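Local structure of glycosyl hydrolases family 31 family protein (Aspergillus niger, 6DRU) at residues D146-G151 with Q630-N635. The protein hydrolyses xyloglucan oligosaccharides, releasing alpha-xylose from their non-reducing terminal glucose, as a retaining glycosidase of family GH31. Sequence-based numbering, arbitrary orientation.
Sequences DEQIYG and QLVSSN
Gln148, directed at helix 628-633, and Tyr150, whose ring end comes close to it, meet Val632 and Ser633 on its last turn. The apolar part rests on one methyl: Val632 CG1, anti to the backbone N (chi1 176°), lies 3.5 Å from Tyr150 CE1 and approaches the ring obliquely, the two side chains crossing at about a right angle. Tyr150 also stacks on Tyr618, giving its ring an aromatic as well as an aliphatic neighbour. The amide of Gln148, carried on a chain extended beyond CG, lies across the helix surface, with OE1 beside Val632 CG1 and NE2 3.3 Å from Ser633 CB. The polar partner of NE2 is the carbonyl oxygen of Ser629, one turn back, which ties the glutamine to the helix backbone. At the C-terminal end of the helix, Gln630 O accepts from Ser634 N at 3.1 Å, from Ser634 OG at 3.0 Å and from Ser633 OG at 3.1 Å; both hydroxyls lie tilted out of the carbonyl plane. Asn635, with positive phi, closes the helix in a Schellman motif, and its OD1 accepts from Asn161 N. The contact thus joins edge strand 149-151 of a mixed beta-sheet to a short, C-capped helix in the GH31 C-terminal family region.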
ATOM      1  N   ASP A 146      16.800 -27.539 -21.914  1.00 67.87           N
ATOM      2  CA  ASP A 146      18.171 -28.024 -21.872  1.00 76.91           C
ATOM      3  C   ASP A 146      19.172 -26.970 -21.411  1.00 78.34           C
ATOM      4  O   ASP A 146      20.369 -27.271 -21.322  1.00 83.08           O
ATOM      5  CB  ASP A 146      18.575 -28.558 -23.253  1.00 93.85           C
ATOM      6  CG  ASP A 146      18.505 -27.492 -24.336  1.00106.71           C
ATOM      7  OD1 ASP A 146      19.436 -26.663 -24.436  1.00103.29           O
ATOM      8  OD2 ASP A 146      17.507 -27.481 -25.088  1.00102.44           O
ATOM      9  N   GLU A 147      18.723 -25.753 -21.116  1.00 74.69           N
ATOM     10  CA  GLU A 147      19.638 -24.656 -20.847  1.00 67.90           C
ATOM     11  C   GLU A 147      20.308 -24.828 -19.487  1.00 67.80           C
ATOM     12  O   GLU A 147      19.796 -25.499 -18.589  1.00 67.58           O
ATOM     13  CB  GLU A 147      18.904 -23.315 -20.896  1.00 77.09           C
ATOM     14  CG  GLU A 147      19.770 -22.152 -21.350  1.00 74.46           C
ATOM     15  CD  GLU A 147      18.970 -20.890 -21.609  1.00 76.44           C
ATOM     16  OE1 GLU A 147      19.579 -19.800 -21.649  1.00 67.86           O
ATOM     17  OE2 GLU A 147      17.732 -20.986 -21.756  1.00 73.51           O
ATOM     18  N   GLN A 148      21.478 -24.208 -19.348  1.00 65.67           N
ATOM     19  CA  GLN A 148      22.250 -24.250 -18.116  1.00 67.66           C
ATOM     20  C   GLN A 148      22.606 -22.832 -17.695  1.00 65.55           C
ATOM     21  O   GLN A 148      23.013 -22.013 -18.524  1.00 63.41           O
ATOM     22  CB  GLN A 148      23.521 -25.090 -18.287  1.00 64.34           C
ATOM     23  CG  GLN A 148      23.253 -26.553 -18.595  1.00 64.07           C
ATOM     24  CD  GLN A 148      24.518 -27.386 -18.617  1.00 68.02           C
ATOM     25  OE1 GLN A 148      25.495 -27.071 -17.936  1.00 69.85           O
ATOM     26  NE2 GLN A 148      24.511 -28.449 -19.410  1.00 71.00           N
ATOM     27  N   ILE A 149      22.447 -22.548 -16.406  1.00 63.91           N
ATOM     28  CA  ILE A 149      22.658 -21.214 -15.854  1.00 59.01           C
ATOM     29  C   ILE A 149      23.796 -21.288 -14.846  1.00 51.61           C
ATOM     30  O   ILE A 149      23.739 -22.081 -13.898  1.00 57.85           O
ATOM     31  CB  ILE A 149      21.384 -20.661 -15.198  1.00 56.72           C
ATOM     32  CG1 ILE A 149      20.219 -20.677 -16.192  1.00 52.58           C
ATOM     33  CG2 ILE A 149      21.626 -19.263 -14.666  1.00 60.79           C
ATOM     34  CD1 ILE A 149      20.494 -19.920 -17.470  1.00 48.96           C
ATOM     35  N   TYR A 150      24.820 -20.463 -15.046  1.00 52.23           N
ATOM     36  CA  TYR A 150      25.973 -20.396 -14.160  1.00 56.38           C
ATOM     37  C   TYR A 150      26.081 -19.002 -13.560  1.00 63.23           C
ATOM     38  O   TYR A 150      25.882 -18.001 -14.255  1.00 58.23           O
ATOM     39  CB  TYR A 150      27.270 -20.734 -14.903  1.00 60.16           C
ATOM     40  CG  TYR A 150      27.188 -21.965 -15.774  1.00 60.47           C
ATOM     41  CD1 TYR A 150      26.649 -23.148 -15.288  1.00 57.04           C
ATOM     42  CD2 TYR A 150      27.647 -21.943 -17.085  1.00 56.37           C
ATOM     43  CE1 TYR A 150      26.571 -24.275 -16.083  1.00 68.10           C
ATOM     44  CE2 TYR A 150      27.574 -23.065 -17.887  1.00 57.90           C
ATOM     45  CZ  TYR A 150      27.036 -24.229 -17.382  1.00 65.99           C
ATOM     46  OH  TYR A 150      26.962 -25.348 -18.178  1.00 63.31           O
ATOM     47  N   GLY A 151      26.416 -18.939 -12.273  1.00 65.02           N
ATOM     48  CA  GLY A 151      26.584 -17.668 -11.596  1.00 51.44           C
ATOM     49  C   GLY A 151      25.522 -17.391 -10.554  1.00 56.16           C
ATOM     50  O   GLY A 151      25.325 -18.189  -9.632  1.00 56.79           O
ATOM     51  N   GLN A 630      27.230 -32.848 -19.830  1.00 72.13           N
ATOM     52  CA  GLN A 630      26.188 -33.501 -19.047  1.00 81.30           C
ATOM     53  C   GLN A 630      26.557 -33.551 -17.569  1.00 76.11           C
ATOM     54  O   GLN A 630      25.671 -33.483 -16.709  1.00 85.56           O
ATOM     55  CB  GLN A 630      25.911 -34.906 -19.593  1.00 70.06           C
ATOM     56  CG  GLN A 630      24.806 -35.688 -18.867  1.00 80.19           C
ATOM     57  CD  GLN A 630      25.280 -36.524 -17.677  1.00100.71           C
ATOM     58  OE1 GLN A 630      26.406 -36.384 -17.194  1.00106.04           O
ATOM     59  NE2 GLN A 630      24.400 -37.390 -17.190  1.00 97.72           N
ATOM     60  N   LEU A 631      27.850 -33.672 -17.254  1.00 72.24           N
ATOM     61  CA  LEU A 631      28.277 -33.687 -15.860  1.00 72.67           C
ATOM     62  C   LEU A 631      27.981 -32.372 -15.151  1.00 68.82           C
ATOM     63  O   LEU A 631      27.850 -32.359 -13.923  1.00 75.08           O
ATOM     64  CB  LEU A 631      29.773 -33.993 -15.767  1.00 77.02           C
ATOM     65  CG  LEU A 631      30.217 -35.409 -16.132  1.00 65.50           C
ATOM     66  CD1 LEU A 631      31.723 -35.457 -16.352  1.00 51.59           C
ATOM     67  CD2 LEU A 631      29.798 -36.388 -15.049  1.00 51.55           C
ATOM     68  N   VAL A 632      27.870 -31.270 -15.893  1.00 71.68           N
ATOM     69  CA  VAL A 632      27.507 -30.002 -15.273  1.00 70.98           C
ATOM     70  C   VAL A 632      25.995 -29.885 -15.122  1.00 68.71           C
ATOM     71  O   VAL A 632      25.501 -29.397 -14.099  1.00 71.05           O
ATOM     72  CB  VAL A 632      28.090 -28.831 -16.084  1.00 66.00           C
ATOM     73  CG1 VAL A 632      27.642 -27.508 -15.498  1.00 63.71           C
ATOM     74  CG2 VAL A 632      29.606 -28.911 -16.106  1.00 49.57           C
ATOM     75  N   SER A 633      25.236 -30.337 -16.124  1.00 64.55           N
ATOM     76  CA  SER A 633      23.781 -30.232 -16.049  1.00 73.85           C
ATOM     77  C   SER A 633      23.229 -31.053 -14.892  1.00 71.52           C
ATOM     78  O   SER A 633      22.280 -30.633 -14.217  1.00 66.95           O
ATOM     79  CB  SER A 633      23.144 -30.674 -17.365  1.00 63.58           C
ATOM     80  OG  SER A 633      22.943 -32.075 -17.387  1.00 93.82           O
ATOM     81  N   SER A 634      23.812 -32.223 -14.641  1.00 75.41           N
ATOM     82  CA  SER A 634      23.374 -33.091 -13.557  1.00 70.11           C
ATOM     83  C   SER A 634      24.001 -32.724 -12.221  1.00 69.48           C
ATOM     84  O   SER A 634      23.691 -33.370 -11.212  1.00 65.23           O
ATOM     85  CB  SER A 634      23.695 -34.550 -13.889  1.00 76.04           C
ATOM     86  OG  SER A 634      25.087 -34.728 -14.085  1.00 77.18           O
ATOM     87  N   ASN A 635      24.862 -31.708 -12.191  1.00 66.43           N
ATOM     88  CA  ASN A 635      25.567 -31.293 -10.981  1.00 65.91           C
ATOM     89  C   ASN A 635      26.307 -32.471 -10.350  1.00 68.63           C
ATOM     90  O   ASN A 635      26.197 -32.745  -9.153  1.00 75.25           O
ATOM     91  CB  ASN A 635      24.606 -30.638  -9.988  1.00 70.99           C
ATOM     92  CG  ASN A 635      24.025 -29.336 -10.514  1.00 72.74           C
ATOM     93  OD1 ASN A 635      24.726 -28.329 -10.634  1.00 59.60           O
ATOM     94  ND2 ASN A 635      22.738 -29.355 -10.843  1.00 68.61           N
TER